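Local atomic coordinates of Dmd discriminator of mRNA degradation (Enterobacteria phage RB69, PDB entry 5I8J), a protein that probably acts as a phage antitoxin, countering a bacterial RnlA-type toxin and so protecting phage mRNA from degradation. Residues T6-I11 and V48-N53. Sequence-based numbering, arbitrary orientation.
Sequences TKVTFI and VKAFIN
I11 and F51 meet diagonally on one face of this antiparallel pairing. With CG1 of I11 anti to its carbonyl carbon (chi1 -48°) and the chain extended beyond, the methyl CD1 leans back across the gap and comes to 3.3 Å from CE1 of F51, a tight contact in which the two side chains cross obliquely. The F51 ring, swung beside its own backbone N (chi1 -73°), turns an edge to the carbonyl O of T9, which lies near the ring plane.

On the other face, F10, V8, A50, V48 and I52 interlock. F10 holds its ring with CE1 3.7 Å from the A50 methyl and its CD1 edge against CG1 of V48, while CG1 of V8 sits over one ring face, offset toward the rim. The other V8 methyl, CG2, reaches CG1 of I52. At the end of the row, CG2 of T6 meets CD1 of I52 at 3.8 Å, roughly at a right angle.

Between the faces, T9 and F51 exchange two backbone hydrogen bonds, as do I11 and K49; K49 N to I11 O is the straightest, at 171°. Where the direct pairing stops, one water donates to K7 O (2.7 Å) and accepts from N53 N (2.9 Å).

These are the two central strands of a four-stranded sheet; on the helix side the contact is apolar, with F10 and A50 packing against helix 30-44. On the opposite face the F51 rings of the two subunits meet edge-to-face, I11 packs on I11 of the second subunit, and K49 NZ forms salt bridges to E59 of its own chain and to D54 of the second subunit. The backbone bonds thus fix the register, while I11 and F51 serve sheet and dimer alike, so this pairing probably helps shape the dimer interface.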
ATOM      1  N   THR A   6       4.543 -16.431  -0.551  1.00 13.61           N
ATOM      2  CA  THR A   6       4.949 -15.055  -0.270  1.00 12.31           C
ATOM      3  C   THR A   6       3.730 -14.161  -0.426  1.00 16.06           C
ATOM      4  O   THR A   6       3.082 -14.182  -1.465  1.00 14.38           O
ATOM      5  CB  THR A   6       6.072 -14.599  -1.216  1.00 16.06           C
ATOM      6  OG1 THR A   6       7.207 -15.460  -1.061  1.00 16.76           O
ATOM      7  CG2 THR A   6       6.490 -13.163  -0.936  1.00 16.34           C
ATOM      8  N   LYS A   7       3.393 -13.390   0.608  1.00 15.93           N
ATOM      9  CA  LYS A   7       2.276 -12.461   0.498  1.00 13.74           C
ATOM     10  C   LYS A   7       2.790 -11.115   0.007  1.00 15.57           C
ATOM     11  O   LYS A   7       3.582 -10.451   0.681  1.00 14.87           O
ATOM     12  CB  LYS A   7       1.547 -12.286   1.834  1.00 17.60           C
ATOM     13  CG  LYS A   7       0.320 -11.382   1.733  1.00 16.59           C
ATOM     14  CD  LYS A   7      -0.364 -11.222   3.082  1.00 20.16           C
ATOM     15  CE  LYS A   7       0.587 -10.608   4.102  1.00 24.71           C
ATOM     16  NZ  LYS A   7      -0.011 -10.524   5.464  1.00 33.32           N
ATOM     17  N   VAL A   8       2.339 -10.720  -1.174  1.00 14.38           N
ATOM     18  CA  VAL A   8       2.776  -9.458  -1.750  1.00 11.58           C
ATOM     19  C   VAL A   8       1.622  -8.478  -1.732  1.00 13.54           C
ATOM     20  O   VAL A   8       0.542  -8.775  -2.218  1.00 11.57           O
ATOM     21  CB  VAL A   8       3.294  -9.642  -3.193  1.00 12.43           C
ATOM     22  CG1 VAL A   8       3.907  -8.338  -3.703  1.00 13.23           C
ATOM     23  CG2 VAL A   8       4.331 -10.760  -3.236  1.00 16.51           C
ATOM     24  N   THR A   9       1.849  -7.312  -1.138  1.00 12.02           N
ATOM     25  CA  THR A   9       0.853  -6.250  -1.165  1.00 11.30           C
ATOM     26  C   THR A   9       1.174  -5.309  -2.325  1.00 11.67           C
ATOM     27  O   THR A   9       2.265  -4.760  -2.389  1.00 10.44           O
ATOM     28  CB  THR A   9       0.826  -5.450   0.151  1.00 12.67           C
ATOM     29  OG1 THR A   9       0.510  -6.326   1.250  1.00 13.91           O
ATOM     30  CG2 THR A   9      -0.208  -4.332   0.070  1.00 14.63           C
ATOM     31  N   PHE A  10       0.228  -5.155  -3.236  1.00 11.71           N
ATOM     32  CA  PHE A  10       0.373  -4.272  -4.382  1.00 12.24           C
ATOM     33  C   PHE A  10      -0.440  -3.018  -4.139  1.00 11.75           C
ATOM     34  O   PHE A  10      -1.607  -3.093  -3.720  1.00 13.14           O
ATOM     35  CB  PHE A  10      -0.090  -4.958  -5.673  1.00 11.13           C
ATOM     36  CG  PHE A  10       0.773  -6.109  -6.096  1.00 12.68           C
ATOM     37  CD1 PHE A  10       1.861  -5.909  -6.938  1.00 12.55           C
ATOM     38  CD2 PHE A  10       0.504  -7.391  -5.650  1.00 13.80           C
ATOM     39  CE1 PHE A  10       2.654  -6.965  -7.328  1.00 12.89           C
ATOM     40  CE2 PHE A  10       1.299  -8.458  -6.035  1.00 15.38           C
ATOM     41  CZ  PHE A  10       2.374  -8.248  -6.871  1.00 14.60           C
ATOM     42  N   ILE A  11       0.178  -1.867  -4.387  1.00 11.10           N
ATOM     43  CA  ILE A  11      -0.527  -0.596  -4.316  1.00  8.62           C
ATOM     44  C   ILE A  11      -0.429   0.079  -5.663  1.00  9.62           C
ATOM     45  O   ILE A  11       0.653   0.208  -6.207  1.00  9.70           O
ATOM     46  CB  ILE A  11       0.051   0.341  -3.255  1.00 13.40           C
ATOM     47  CG1 ILE A  11       0.236  -0.394  -1.929  1.00 16.09           C
ATOM     48  CG2 ILE A  11      -0.855   1.550  -3.087  1.00 12.91           C
ATOM     49  CD1 ILE A  11       1.144   0.374  -1.013  1.00 20.15           C
ATOM     50  N   VAL A  48       2.362   0.843 -10.204  1.00  9.38           N
ATOM     51  CA  VAL A  48       2.119  -0.198  -9.201  1.00  9.06           C
ATOM     52  C   VAL A  48       3.397  -0.481  -8.436  1.00 10.80           C
ATOM     53  O   VAL A  48       4.461  -0.631  -9.041  1.00 12.00           O
ATOM     54  CB  VAL A  48       1.598  -1.506  -9.843  1.00 10.19           C
ATOM     55  CG1 VAL A  48       1.399  -2.599  -8.767  1.00  8.44           C
ATOM     56  CG2 VAL A  48       0.299  -1.249 -10.583  1.00  7.95           C
ATOM     57  N   LYS A  49       3.284  -0.518  -7.104  1.00  8.68           N
ATOM     58  CA  LYS A  49       4.387  -0.855  -6.214  1.00  9.36           C
ATOM     59  C   LYS A  49       4.099  -2.183  -5.540  1.00 11.87           C
ATOM     60  O   LYS A  49       2.970  -2.418  -5.093  1.00 11.20           O
ATOM     61  CB  LYS A  49       4.597   0.217  -5.145  1.00 11.72           C
ATOM     62  CG  LYS A  49       4.809   1.622  -5.680  1.00 11.16           C
ATOM     63  CD  LYS A  49       4.738   2.636  -4.522  1.00 10.70           C
ATOM     64  CE  LYS A  49       4.789   4.072  -5.021  1.00 15.20           C
ATOM     65  NZ  LYS A  49       6.162   4.535  -5.311  1.00 15.91           N
ATOM     66  N   ALA A  50       5.118  -3.037  -5.467  1.00  9.44           N
ATOM     67  CA  ALA A  50       5.014  -4.317  -4.760  1.00 11.04           C
ATOM     68  C   ALA A  50       5.757  -4.246  -3.419  1.00 11.96           C
ATOM     69  O   ALA A  50       6.903  -3.820  -3.351  1.00 11.99           O
ATOM     70  CB  ALA A  50       5.567  -5.455  -5.630  1.00 11.38           C
ATOM     71  N   PHE A  51       5.076  -4.664  -2.358  1.00 11.36           N
ATOM     72  CA  PHE A  51       5.603  -4.651  -1.006  1.00 12.86           C
ATOM     73  C   PHE A  51       5.634  -6.068  -0.442  1.00 12.62           C
ATOM     74  O   PHE A  51       4.660  -6.805  -0.570  1.00 12.81           O
ATOM     75  CB  PHE A  51       4.745  -3.765  -0.088  1.00 12.96           C
ATOM     76  CG  PHE A  51       4.902  -2.285  -0.325  1.00 13.63           C
ATOM     77  CD1 PHE A  51       4.220  -1.647  -1.359  1.00 15.30           C
ATOM     78  CD2 PHE A  51       5.706  -1.522   0.515  1.00 14.83           C
ATOM     79  CE1 PHE A  51       4.365  -0.275  -1.561  1.00 14.43           C
ATOM     80  CE2 PHE A  51       5.852  -0.151   0.313  1.00 14.21           C
ATOM     81  CZ  PHE A  51       5.178   0.471  -0.719  1.00 15.73           C
ATOM     82  N   ILE A  52       6.744  -6.437   0.191  1.00 12.09           N
ATOM     83  CA  ILE A  52       6.816  -7.678   0.961  1.00 12.48           C
ATOM     84  C   ILE A  52       7.310  -7.329   2.358  1.00 16.86           C
ATOM     85  O   ILE A  52       8.311  -6.627   2.505  1.00 15.35           O
ATOM     86  CB  ILE A  52       7.742  -8.724   0.315  1.00 16.56           C
ATOM     87  CG1 ILE A  52       7.256  -9.072  -1.094  1.00 16.99           C
ATOM     88  CG2 ILE A  52       7.801  -9.997   1.180  1.00 16.69           C
ATOM     89  CD1 ILE A  52       8.251  -9.919  -1.890  1.00 18.53           C
ATOM     90  N   ASN A  53       6.589  -7.789   3.376  1.00 15.74           N
ATOM     91  CA  ASN A  53       6.922  -7.433   4.759  1.00 17.71           C
ATOM     92  C   ASN A  53       7.038  -5.922   4.933  1.00 18.84           C
ATOM     93  O   ASN A  53       7.952  -5.435   5.605  1.00 19.88           O
ATOM     94  CB  ASN A  53       8.226  -8.109   5.197  1.00 20.89           C
ATOM     95  CG  ASN A  53       8.112  -9.626   5.251  1.00 26.76           C
ATOM     96  OD1 ASN A  53       7.050 -10.169   5.558  1.00 33.23           O
ATOM     97  ND2 ASN A  53       9.210 -10.316   4.959  1.00 30.67           N
TER
HETATM   98  O   HOH W   1       4.613  -9.914   3.080  1.00 21.44           O